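Local coordinates for protein paenibacillus xanthan lyase (PDB 6F2P) that cleaves the bacterial polysaccharide xanthan as a lyase, probably by beta-elimination like other family 8 polysaccharide lyases, and binds several calcium ions, at residues 936-947 / 1022-1032; 968-979 / 992-1003. All coordinates share one frame; numbering follows the deposited sequence.

Interaction 1 (936-947 / 1022-1032); sequences DYIHDGNTGKGT and TDATNGYVVAD. With CA (calcium ion), chain G; CA (calcium ion), chain H.
Ile938 and Ala1031 form a hydrogen-bonded antiparallel pair at the meeting of strands 937-939 and 1030-1039. Ile938 N donates to Ala1031 O at 3.1 Å, and Ala1031 N donates back to Ile938 O at 2.9 Å. His939 and Val1030 follow as the non-hydrogen-bonded pair. Past them both segments leave the sheet. A side chain then joins in: Val1029 N reaches Asp940 OD1 at 2.7 Å from above the carboxylate plane, while Asp940 N bonds Val1029 O.

The ammonium of Lys945 is gripped by three acceptors. NZ makes a salt bridge to the syn lone pair of Asp940 OD2 at 2.6 Å and bonds Gly1027 O at 2.9 Å and Thr1025 OG1 at 3.1 Å. The chain bends at chi2 (-48°) and then runs straight, which carries NZ back to Asp940. A methionine in its place would probably leave Asp940 without its counter-charge and Gly1027 O without the donor it has in Lys945. Asn942 CB sits over the centre of the Tyr1028 ring, whose edge meets the face of His939 with planes at 76°.

Calcium marks both ends. Asp936 O and Asp1032 OD1 share one ion with Asp910, Asn911 and Tyr933. Gly946 O binds the other at 2.6 Å, at a site that includes Asp1023. One calcium probably ties the strand ends, while the Lys945 salt bridge and the second calcium probably hold the loops beyond.

Interaction 2 (968-979 / 992-1003); sequences WAAHTNRATNVP and NVNQQGNGGVWN
Trp968 and Gln995 are brought together by two torsions. The indole swings between the backbone N and the carbonyl carbon of its own residue (chi1 54°). Gln995 CG lies beside its backbone N (chi1 -80°), which sets it over the five-membered ring in a CH-pi contact, 3.6 Å from the ring centroid. The chain is extended beyond CG and carries the amide onward. This is a partly buried loop region of the Golvesin C-terminal domain, beside the hairpin 978-984 / 987-993. Trp968 follows strand 960-967 of one antiparallel sheet, and Gln995 follows strand 987-993 of another.

The indole is held on several sides. Asn1003 ND2 sits over the face opposite Gln995 CG, toward the rim, 3.2 Å from Trp968 CZ2, with its amide turned 33° from the ring. The same ND2 donates to Asn998 O, which fixes the amide. At the ring edge, Trp968 NE1 points at Gly997 O in the plane of the indole, 2.9 Å away. Val993 CB packs on Trp968 CH2 at 3.6 Å. The buried amide of Gln995 is also bound outside the contact: its NE2 donates to Val1030 O.

The backbones meet at both ends. Val978 and Val993 are a hydrogen-bonded antiparallel pair of the hairpin, and Val978 CB touches Val993 CG2. Beyond it, Gln995 N donates to Ala975 O at 3.1 Å, in the carbonyl plane. Arg974 lays its CG against Gln995 O. Thr976 OG1 bonds Asn1026 ND2; Asn977 ND2 bonds Ala1024 O and its OD1 takes Asn1026 N. Ala970 CB rests against Gly997 N and Gly999 N. There Gly1000 N donates to Trp968 O at 3.1 Å, nearly in line with the carbonyl bond.

Overall arrangement
Both interactions lie in the same Golvesin C-terminal domain, far from the centre of the chain, and their centres are about 11 Å apart. Segment pair 968-979 / 992-1003 falls within the chain between the two segments of interaction 1. Two probable hydrogen bonds join the contacts directly. In each, part is buried: Ile938 with Ala1031, Val978 with Val993, and the Trp968 indole. Loop residues such as Asn1026 and the strand residue Asn992 are exposed. Interaction 1 adds a salt bridge and two calcium sites to its strand pairing. Interaction 2 has neither; it centres on the indole and backbone bonds. Strand 1030-1039 serves both, since Trp968 and Arg974 pack against its Val1030.

Interaction 1 (936-947 / 1022-1032)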
loop_
_atom_site.group_PDB
_atom_site.type_symbol
_atom_site.label_atom_id
_atom_site.label_comp_id
_atom_site.label_asym_id
_atom_site.label_seq_id
_atom_site.Cartn_x
_atom_site.Cartn_y
_atom_site.Cartn_z
ATOM N N ASP A 936 -23.447 -28.218 -50.124
ATOM C CA ASP A 936 -23.610 -28.163 -51.566
ATOM C C ASP A 936 -22.348 -27.711 -52.302
ATOM O O ASP A 936 -21.307 -27.460 -51.688
ATOM C CB ASP A 936 -24.754 -27.197 -51.897
ATOM C CG ASP A 936 -24.454 -25.756 -51.475
ATOM O OD1 ASP A 936 -23.462 -25.526 -50.745
ATOM O OD2 ASP A 936 -25.231 -24.851 -51.849
ATOM N N TYR A 937 -22.466 -27.628 -53.626
ATOM C CA TYR A 937 -21.508 -26.948 -54.493
ATOM C C TYR A 937 -22.310 -26.291 -55.610
ATOM O O TYR A 937 -23.511 -26.506 -55.709
ATOM C CB TYR A 937 -20.495 -27.935 -55.074
ATOM C CG TYR A 937 -21.103 -29.201 -55.631
ATOM C CD1 TYR A 937 -21.577 -29.255 -56.935
ATOM C CD2 TYR A 937 -21.192 -30.347 -54.853
ATOM C CE1 TYR A 937 -22.130 -30.415 -57.444
ATOM C CE2 TYR A 937 -21.741 -31.513 -55.352
ATOM C CZ TYR A 937 -22.208 -31.544 -56.647
ATOM O OH TYR A 937 -22.756 -32.708 -57.144
ATOM N N ILE A 938 -21.662 -25.492 -56.448
ATOM C CA ILE A 938 -22.373 -24.857 -57.550
ATOM C C ILE A 938 -21.745 -25.173 -58.913
ATOM O O ILE A 938 -20.591 -25.593 -58.988
ATOM C CB ILE A 938 -22.509 -23.331 -57.344
ATOM C CG1 ILE A 938 -21.143 -22.683 -57.118
ATOM C CG2 ILE A 938 -23.414 -23.037 -56.164
ATOM C CD1 ILE A 938 -21.209 -21.173 -57.000
ATOM N N HIS A 939 -22.519 -24.999 -59.983
ATOM C CA HIS A 939 -22.020 -25.243 -61.336
ATOM C C HIS A 939 -22.630 -24.306 -62.381
ATOM O O HIS A 939 -23.702 -23.738 -62.165
ATOM C CB HIS A 939 -22.168 -26.721 -61.742
ATOM C CG HIS A 939 -23.586 -27.200 -61.838
ATOM N ND1 HIS A 939 -24.472 -26.728 -62.784
ATOM C CD2 HIS A 939 -24.262 -28.132 -61.123
ATOM C CE1 HIS A 939 -25.635 -27.337 -62.638
ATOM N NE2 HIS A 939 -25.535 -28.194 -61.638
ATOM N N ASP A 940 -21.935 -24.149 -63.507
ATOM C CA ASP A 940 -22.322 -23.180 -64.535
ATOM C C ASP A 940 -23.337 -23.739 -65.535
ATOM O O ASP A 940 -23.826 -23.016 -66.410
ATOM C CB ASP A 940 -21.087 -22.648 -65.277
ATOM C CG ASP A 940 -20.421 -23.703 -66.154
ATOM O OD1 ASP A 940 -20.429 -24.899 -65.779
ATOM O OD2 ASP A 940 -19.888 -23.324 -67.224
ATOM N N GLY A 941 -23.648 -25.025 -65.399
ATOM C CA GLY A 941 -24.626 -25.667 -66.253
ATOM C C GLY A 941 -24.128 -25.851 -67.672
ATOM O O GLY A 941 -24.919 -25.879 -68.616
ATOM N N ASN A 942 -22.811 -25.989 -67.810
ATOM C CA ASN A 942 -22.142 -26.133 -69.107
ATOM C C ASN A 942 -22.636 -25.146 -70.158
ATOM O O ASN A 942 -22.774 -25.499 -71.327
ATOM C CB ASN A 942 -22.251 -27.570 -69.641
ATOM C CG ASN A 942 -21.052 -27.970 -70.501
ATOM O OD1 ASN A 942 -20.326 -27.115 -71.006
ATOM N ND2 ASN A 942 -20.842 -29.274 -70.664
ATOM N N THR A 943 -22.906 -23.913 -69.743
ATOM C CA THR A 943 -23.387 -22.903 -70.677
ATOM C C THR A 943 -23.027 -21.491 -70.227
ATOM O O THR A 943 -22.724 -21.260 -69.053
ATOM C CB THR A 943 -24.910 -23.015 -70.896
ATOM O OG1 THR A 943 -25.342 -21.996 -71.810
ATOM C CG2 THR A 943 -25.654 -22.876 -69.569
ATOM N N GLY A 944 -23.065 -20.554 -71.170
ATOM C CA GLY A 944 -22.634 -19.190 -70.917
ATOM C C GLY A 944 -21.132 -19.111 -70.697
ATOM O O GLY A 944 -20.670 -18.490 -69.735
ATOM N N LYS A 945 -20.370 -19.739 -71.592
ATOM C CA LYS A 945 -18.915 -19.833 -71.449
ATOM C C LYS A 945 -18.213 -18.479 -71.546
ATOM O O LYS A 945 -18.555 -17.648 -72.387
ATOM C CB LYS A 945 -18.333 -20.805 -72.479
ATOM C CG LYS A 945 -18.794 -22.246 -72.306
ATOM C CD LYS A 945 -18.662 -22.688 -70.861
ATOM C CE LYS A 945 -19.069 -24.136 -70.681
ATOM N NZ LYS A 945 -18.836 -24.600 -69.281
ATOM N N GLY A 946 -17.232 -18.265 -70.676
ATOM C CA GLY A 946 -16.456 -17.037 -70.685
ATOM C C GLY A 946 -17.199 -15.832 -70.142
ATOM O O GLY A 946 -16.720 -14.696 -70.250
ATOM N N THR A 947 -18.368 -16.081 -69.555
ATOM C CA THR A 947 -19.214 -15.015 -69.027
ATOM C C THR A 947 -19.296 -15.127 -67.521
ATOM O O THR A 947 -19.462 -14.129 -66.824
ATOM C CB THR A 947 -20.650 -15.113 -69.576
ATOM O OG1 THR A 947 -20.635 -15.781 -70.844
ATOM C CG2 THR A 947 -21.264 -13.727 -69.725
ATOM N N THR A 1022 -14.781 -19.518 -66.705
ATOM C CA THR A 1022 -15.402 -20.574 -67.507
ATOM C C THR A 1022 -15.013 -20.526 -68.991
ATOM O O THR A 1022 -15.532 -21.304 -69.795
ATOM C CB THR A 1022 -16.939 -20.556 -67.374
ATOM O OG1 THR A 1022 -17.439 -19.280 -67.799
ATOM C CG2 THR A 1022 -17.356 -20.813 -65.924
ATOM N N ASP A 1023 -14.096 -19.622 -69.335
ATOM C CA ASP A 1023 -13.656 -19.425 -70.716
ATOM C C ASP A 1023 -13.138 -20.716 -71.342
ATOM O O ASP A 1023 -12.268 -21.381 -70.780
ATOM C CB ASP A 1023 -12.564 -18.350 -70.784
ATOM C CG ASP A 1023 -12.975 -17.048 -70.107
ATOM O OD1 ASP A 1023 -12.860 -16.959 -68.865
ATOM O OD2 ASP A 1023 -13.401 -16.109 -70.814
ATOM N N ALA A 1024 -13.699 -21.068 -72.496
ATOM C CA ALA A 1024 -13.232 -22.199 -73.307
ATOM C C ALA A 1024 -13.325 -23.573 -72.638
ATOM O O ALA A 1024 -12.683 -24.526 -73.082
ATOM C CB ALA A 1024 -11.809 -21.949 -73.815
ATOM N N THR A 1025 -14.136 -23.685 -71.591
ATOM C CA THR A 1025 -14.253 -24.948 -70.863
ATOM C C THR A 1025 -15.043 -26.001 -71.638
ATOM O O THR A 1025 -16.098 -25.709 -72.213
ATOM C CB THR A 1025 -14.840 -24.748 -69.445
ATOM O OG1 THR A 1025 -15.883 -23.765 -69.482
ATOM C CG2 THR A 1025 -13.754 -24.274 -68.489
ATOM N N ASN A 1026 -14.517 -27.223 -71.650
ATOM C CA ASN A 1026 -15.085 -28.305 -72.450
ATOM C C ASN A 1026 -16.128 -29.165 -71.725
ATOM O O ASN A 1026 -16.511 -30.238 -72.206
ATOM C CB ASN A 1026 -13.969 -29.175 -73.043
ATOM C CG ASN A 1026 -13.110 -29.843 -71.983
ATOM O OD1 ASN A 1026 -13.604 -30.279 -70.940
ATOM N ND2 ASN A 1026 -11.814 -29.936 -72.253
ATOM N N GLY A 1027 -16.580 -28.684 -70.571
ATOM C CA GLY A 1027 -17.581 -29.380 -69.785
ATOM C C GLY A 1027 -18.110 -28.526 -68.646
ATOM O O GLY A 1027 -17.990 -27.296 -68.662
ATOM N N TYR A 1028 -18.697 -29.183 -67.649
ATOM C CA TYR A 1028 -19.274 -28.486 -66.503
ATOM C C TYR A 1028 -18.199 -27.877 -65.604
ATOM O O TYR A 1028 -17.192 -28.518 -65.299
ATOM C CB TYR A 1028 -20.155 -29.437 -65.685
ATOM C CG TYR A 1028 -21.541 -29.644 -66.253
ATOM C CD1 TYR A 1028 -22.552 -28.724 -66.014
ATOM C CD2 TYR A 1028 -21.842 -30.762 -67.023
ATOM C CE1 TYR A 1028 -23.820 -28.909 -66.529
ATOM C CE2 TYR A 1028 -23.109 -30.952 -67.544
ATOM C CZ TYR A 1028 -24.093 -30.019 -67.293
ATOM O OH TYR A 1028 -25.359 -30.191 -67.801
ATOM N N VAL A 1029 -18.427 -26.640 -65.172
ATOM C CA VAL A 1029 -17.503 -25.970 -64.260
ATOM C C VAL A 1029 -18.059 -25.919 -62.832
ATOM O O VAL A 1029 -19.061 -25.262 -62.573
ATOM C CB VAL A 1029 -17.176 -24.538 -64.745
ATOM C CG1 VAL A 1029 -16.245 -23.830 -63.759
ATOM C CG2 VAL A 1029 -16.559 -24.576 -66.130
ATOM N N VAL A 1030 -17.398 -26.610 -61.909
ATOM C CA VAL A 1030 -17.829 -26.654 -60.510
ATOM C C VAL A 1030 -17.046 -25.668 -59.638
ATOM O O VAL A 1030 -15.832 -25.529 -59.780
ATOM C CB VAL A 1030 -17.694 -28.094 -59.927
ATOM C CG1 VAL A 1030 -17.807 -28.097 -58.407
ATOM C CG2 VAL A 1030 -18.729 -29.024 -60.550
ATOM N N ALA A 1031 -17.753 -24.978 -58.747
ATOM C CA ALA A 1031 -17.130 -24.120 -57.739
ATOM C C ALA A 1031 -17.526 -24.602 -56.344
ATOM O O ALA A 1031 -18.714 -24.727 -56.048
ATOM C CB ALA A 1031 -17.547 -22.661 -57.940
ATOM N N ASP A 1032 -16.540 -24.869 -55.490
ATOM C CA ASP A 1032 -16.808 -25.441 -54.169
ATOM C C ASP A 1032 -16.118 -24.670 -53.033
ATOM O O ASP A 1032 -16.733 -23.809 -52.398
ATOM C CB ASP A 1032 -16.408 -26.924 -54.145
ATOM C CG ASP A 1032 -16.865 -27.641 -52.888
ATOM O OD1 ASP A 1032 -17.828 -27.177 -52.239
ATOM O OD2 ASP A 1032 -16.262 -28.687 -52.557
HETATM CA CA CA G . -19.572 -26.096 -50.800
HETATM CA CA CA H . -14.526 -13.397 -70.835
HETATM O O HOH W 1 -14.389 -14.331 -68.269
HETATM O O HOH W 2 -12.179 -13.099 -69.594
#

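Interaction 2 (968-979 / 992-1003)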
loop_
_atom_site.group_PDB
_atom_site.type_symbol
_atom_site.label_atom_id
_atom_site.label_comp_id
_atom_site.label_asym_id
_atom_site.label_seq_id
_atom_site.Cartn_x
_atom_site.Cartn_y
_atom_site.Cartn_z
ATOM N N TRP A 968 -13.413 -29.767 -55.157
ATOM C CA TRP A 968 -14.551 -29.698 -56.066
ATOM C C TRP A 968 -15.243 -31.054 -56.205
ATOM O O TRP A 968 -14.746 -32.073 -55.716
ATOM C CB TRP A 968 -14.112 -29.175 -57.440
ATOM C CG TRP A 968 -12.974 -29.952 -58.044
ATOM C CD1 TRP A 968 -13.008 -31.241 -58.496
ATOM C CD2 TRP A 968 -11.637 -29.487 -58.264
ATOM N NE1 TRP A 968 -11.776 -31.609 -58.981
ATOM C CE2 TRP A 968 -10.916 -30.550 -58.851
ATOM C CE3 TRP A 968 -10.978 -28.276 -58.022
ATOM C CZ2 TRP A 968 -9.569 -30.438 -59.199
ATOM C CZ3 TRP A 968 -9.639 -28.166 -58.366
ATOM C CH2 TRP A 968 -8.951 -29.242 -58.951
ATOM N N ALA A 969 -16.387 -31.050 -56.887
ATOM C CA ALA A 969 -17.151 -32.266 -57.157
ATOM C C ALA A 969 -16.803 -32.902 -58.511
ATOM O O ALA A 969 -17.195 -32.396 -59.565
ATOM C CB ALA A 969 -18.641 -31.981 -57.062
ATOM N N ALA A 970 -16.080 -34.019 -58.477
ATOM C CA ALA A 970 -15.578 -34.642 -59.702
ATOM C C ALA A 970 -16.571 -35.629 -60.307
ATOM O O ALA A 970 -17.348 -36.254 -59.587
ATOM C CB ALA A 970 -14.238 -35.325 -59.444
ATOM N N HIS A 971 -16.543 -35.771 -61.632
ATOM C CA HIS A 971 -17.381 -36.770 -62.296
ATOM C C HIS A 971 -16.823 -37.226 -63.646
ATOM O O HIS A 971 -15.748 -37.820 -63.712
ATOM C CB HIS A 971 -18.820 -36.272 -62.455
ATOM C CG HIS A 971 -19.837 -37.374 -62.479
ATOM N ND1 HIS A 971 -21.135 -37.184 -62.903
ATOM C CD2 HIS A 971 -19.747 -38.677 -62.123
ATOM C CE1 HIS A 971 -21.798 -38.322 -62.814
ATOM N NE2 HIS A 971 -20.979 -39.245 -62.342
ATOM N N THR A 972 -17.575 -36.975 -64.712
ATOM C CA THR A 972 -17.131 -37.286 -66.068
ATOM C C THR A 972 -17.641 -36.211 -67.017
ATOM O O THR A 972 -17.047 -35.951 -68.065
ATOM C CB THR A 972 -17.631 -38.667 -66.555
ATOM O OG1 THR A 972 -18.952 -38.908 -66.051
ATOM C CG2 THR A 972 -16.700 -39.776 -66.077
ATOM N N ASN A 973 -18.742 -35.578 -66.636
ATOM C CA ASN A 973 -19.300 -34.489 -67.418
ATOM C C ASN A 973 -18.641 -33.162 -67.061
ATOM O O ASN A 973 -19.117 -32.102 -67.460
ATOM C CB ASN A 973 -20.803 -34.399 -67.179
ATOM C CG ASN A 973 -21.141 -34.302 -65.711
ATOM O OD1 ASN A 973 -21.094 -33.223 -65.121
ATOM N ND2 ASN A 973 -21.470 -35.435 -65.107
ATOM N N ARG A 974 -17.550 -33.227 -66.300
ATOM C CA ARG A 974 -16.825 -32.025 -65.903
ATOM C C ARG A 974 -15.855 -31.544 -66.981
ATOM O O ARG A 974 -15.337 -32.340 -67.771
ATOM C CB ARG A 974 -16.055 -32.265 -64.607
ATOM C CG ARG A 974 -16.762 -31.790 -63.358
ATOM C CD ARG A 974 -17.967 -32.649 -63.052
ATOM N NE ARG A 974 -18.547 -32.317 -61.755
ATOM C CZ ARG A 974 -19.730 -32.754 -61.338
ATOM N NH1 ARG A 974 -20.463 -33.535 -62.120
ATOM N NH2 ARG A 974 -20.184 -32.404 -60.142
ATOM N N ALA A 975 -15.616 -30.235 -67.001
ATOM C CA ALA A 975 -14.571 -29.654 -67.834
ATOM C C ALA A 975 -13.193 -30.127 -67.363
ATOM O O ALA A 975 -12.974 -30.348 -66.166
ATOM C CB ALA A 975 -14.649 -28.138 -67.803
ATOM N N THR A 976 -12.273 -30.290 -68.311
ATOM C CA THR A 976 -10.924 -30.764 -68.012
ATOM C C THR A 976 -9.939 -29.603 -67.961
ATOM O O THR A 976 -8.778 -29.770 -67.577
ATOM C CB THR A 976 -10.439 -31.785 -69.066
ATOM O OG1 THR A 976 -10.440 -31.180 -70.366
ATOM C CG2 THR A 976 -11.345 -32.993 -69.093
ATOM N N ASN A 977 -10.414 -28.426 -68.349
ATOM C CA ASN A 977 -9.554 -27.262 -68.505
ATOM C C ASN A 977 -10.121 -26.027 -67.818
ATOM O O ASN A 977 -10.194 -24.952 -68.415
ATOM C CB ASN A 977 -9.307 -26.982 -69.993
ATOM C CG ASN A 977 -10.598 -26.765 -70.773
ATOM O OD1 ASN A 977 -11.661 -27.249 -70.385
ATOM N ND2 ASN A 977 -10.507 -26.026 -71.875
ATOM N N VAL A 978 -10.514 -26.178 -66.557
ATOM C CA VAL A 978 -11.075 -25.062 -65.810
ATOM C C VAL A 978 -9.981 -24.069 -65.438
ATOM O O VAL A 978 -9.057 -24.417 -64.701
ATOM C CB VAL A 978 -11.785 -25.541 -64.537
ATOM C CG1 VAL A 978 -12.450 -24.365 -63.826
ATOM C CG2 VAL A 978 -12.801 -26.619 -64.883
ATOM N N PRO A 979 -10.074 -22.833 -65.960
ATOM C CA PRO A 979 -9.082 -21.800 -65.642
ATOM C C PRO A 979 -9.307 -21.208 -64.252
ATOM O O PRO A 979 -10.420 -20.791 -63.926
ATOM C CB PRO A 979 -9.320 -20.739 -66.721
ATOM C CG PRO A 979 -10.747 -20.891 -67.085
ATOM C CD PRO A 979 -11.071 -22.356 -66.935
ATOM N N ASN A 992 -4.855 -24.221 -65.183
ATOM C CA ASN A 992 -6.071 -24.970 -65.475
ATOM C C ASN A 992 -6.178 -26.175 -64.556
ATOM O O ASN A 992 -5.177 -26.826 -64.267
ATOM C CB ASN A 992 -6.119 -25.425 -66.941
ATOM C CG ASN A 992 -6.368 -24.278 -67.904
ATOM O OD1 ASN A 992 -6.715 -23.167 -67.496
ATOM N ND2 ASN A 992 -6.208 -24.549 -69.199
ATOM N N VAL A 993 -7.389 -26.469 -64.094
ATOM C CA VAL A 993 -7.620 -27.675 -63.296
ATOM C C VAL A 993 -8.566 -28.657 -64.004
ATOM O O VAL A 993 -9.522 -28.248 -64.673
ATOM C CB VAL A 993 -8.130 -27.346 -61.865
ATOM C CG1 VAL A 993 -7.044 -26.653 -61.067
ATOM C CG2 VAL A 993 -9.379 -26.483 -61.910
ATOM N N ASN A 994 -8.280 -29.949 -63.864
ATOM C CA ASN A 994 -9.097 -30.998 -64.469
ATOM C C ASN A 994 -10.131 -31.545 -63.486
ATOM O O ASN A 994 -9.831 -32.429 -62.677
ATOM C CB ASN A 994 -8.206 -32.123 -64.988
ATOM C CG ASN A 994 -8.989 -33.212 -65.683
ATOM O OD1 ASN A 994 -10.177 -33.059 -65.948
ATOM N ND2 ASN A 994 -8.322 -34.320 -65.987
ATOM N N GLN A 995 -11.351 -31.019 -63.576
ATOM C CA GLN A 995 -12.395 -31.285 -62.587
ATOM C C GLN A 995 -13.158 -32.594 -62.772
ATOM O O GLN A 995 -14.096 -32.873 -62.027
ATOM C CB GLN A 995 -13.384 -30.119 -62.517
ATOM C CG GLN A 995 -12.883 -28.953 -61.698
ATOM C CD GLN A 995 -13.896 -27.840 -61.598
ATOM O OE1 GLN A 995 -14.926 -27.866 -62.266
ATOM N NE2 GLN A 995 -13.614 -26.852 -60.757
ATOM N N GLN A 996 -12.777 -33.399 -63.755
ATOM C CA GLN A 996 -13.349 -34.738 -63.838
ATOM C C GLN A 996 -12.416 -35.733 -63.148
ATOM O O GLN A 996 -12.183 -36.840 -63.630
ATOM C CB GLN A 996 -13.670 -35.137 -65.283
ATOM C CG GLN A 996 -12.497 -35.110 -66.238
ATOM C CD GLN A 996 -12.860 -35.635 -67.612
ATOM O OE1 GLN A 996 -13.829 -35.184 -68.230
ATOM N NE2 GLN A 996 -12.085 -36.599 -68.098
ATOM N N GLY A 997 -11.893 -35.312 -61.999
ATOM C CA GLY A 997 -10.946 -36.098 -61.232
ATOM C C GLY A 997 -10.501 -35.348 -59.990
ATOM O O GLY A 997 -10.671 -34.131 -59.903
ATOM N N ASN A 998 -9.943 -36.078 -59.028
ATOM C CA ASN A 998 -9.471 -35.502 -57.766
ATOM C C ASN A 998 -10.522 -34.676 -57.019
ATOM O O ASN A 998 -10.232 -33.593 -56.501
ATOM C CB ASN A 998 -8.202 -34.674 -57.989
ATOM C CG ASN A 998 -7.089 -35.476 -58.632
ATOM O OD1 ASN A 998 -6.556 -35.094 -59.682
ATOM N ND2 ASN A 998 -6.731 -36.599 -58.006
ATOM N N GLY A 999 -11.745 -35.189 -56.967
ATOM C CA GLY A 999 -12.804 -34.529 -56.228
ATOM C C GLY A 999 -12.818 -34.983 -54.782
ATOM O O GLY A 999 -12.343 -36.075 -54.461
ATOM N N GLY A 1000 -13.352 -34.139 -53.904
ATOM C CA GLY A 1000 -13.473 -34.481 -52.497
ATOM C C GLY A 1000 -12.225 -34.208 -51.678
ATOM O O GLY A 1000 -12.278 -34.167 -50.448
ATOM N N VAL A 1001 -11.100 -34.025 -52.359
ATOM C CA VAL A 1001 -9.829 -33.769 -51.692
ATOM C C VAL A 1001 -9.380 -32.323 -51.871
ATOM O O VAL A 1001 -9.867 -31.614 -52.760
ATOM C CB VAL A 1001 -8.726 -34.702 -52.220
ATOM C CG1 VAL A 1001 -8.940 -36.115 -51.708
ATOM C CG2 VAL A 1001 -8.699 -34.671 -53.745
ATOM N N TRP A 1002 -8.452 -31.892 -51.017
ATOM C CA TRP A 1002 -7.841 -30.574 -51.149
ATOM C C TRP A 1002 -6.722 -30.629 -52.176
ATOM O O TRP A 1002 -5.715 -31.311 -51.981
ATOM C CB TRP A 1002 -7.295 -30.074 -49.812
ATOM C CG TRP A 1002 -8.354 -29.582 -48.877
ATOM C CD1 TRP A 1002 -8.655 -30.080 -47.640
ATOM C CD2 TRP A 1002 -9.261 -28.498 -49.105
ATOM N NE1 TRP A 1002 -9.692 -29.368 -47.084
ATOM C CE2 TRP A 1002 -10.083 -28.393 -47.965
ATOM C CE3 TRP A 1002 -9.458 -27.603 -50.162
ATOM C CZ2 TRP A 1002 -11.085 -27.429 -47.853
ATOM C CZ3 TRP A 1002 -10.452 -26.645 -50.048
ATOM C CH2 TRP A 1002 -11.253 -26.568 -48.901
ATOM N N ASN A 1003 -6.907 -29.913 -53.276
ATOM C CA ASN A 1003 -5.932 -29.932 -54.353
ATOM C C ASN A 1003 -5.027 -28.720 -54.287
ATOM O O ASN A 1003 -5.494 -27.581 -54.334
ATOM C CB ASN A 1003 -6.639 -30.013 -55.712
ATOM C CG ASN A 1003 -7.263 -31.371 -55.956
ATOM O OD1 ASN A 1003 -6.592 -32.399 -55.846
ATOM N ND2 ASN A 1003 -8.558 -31.388 -56.262
#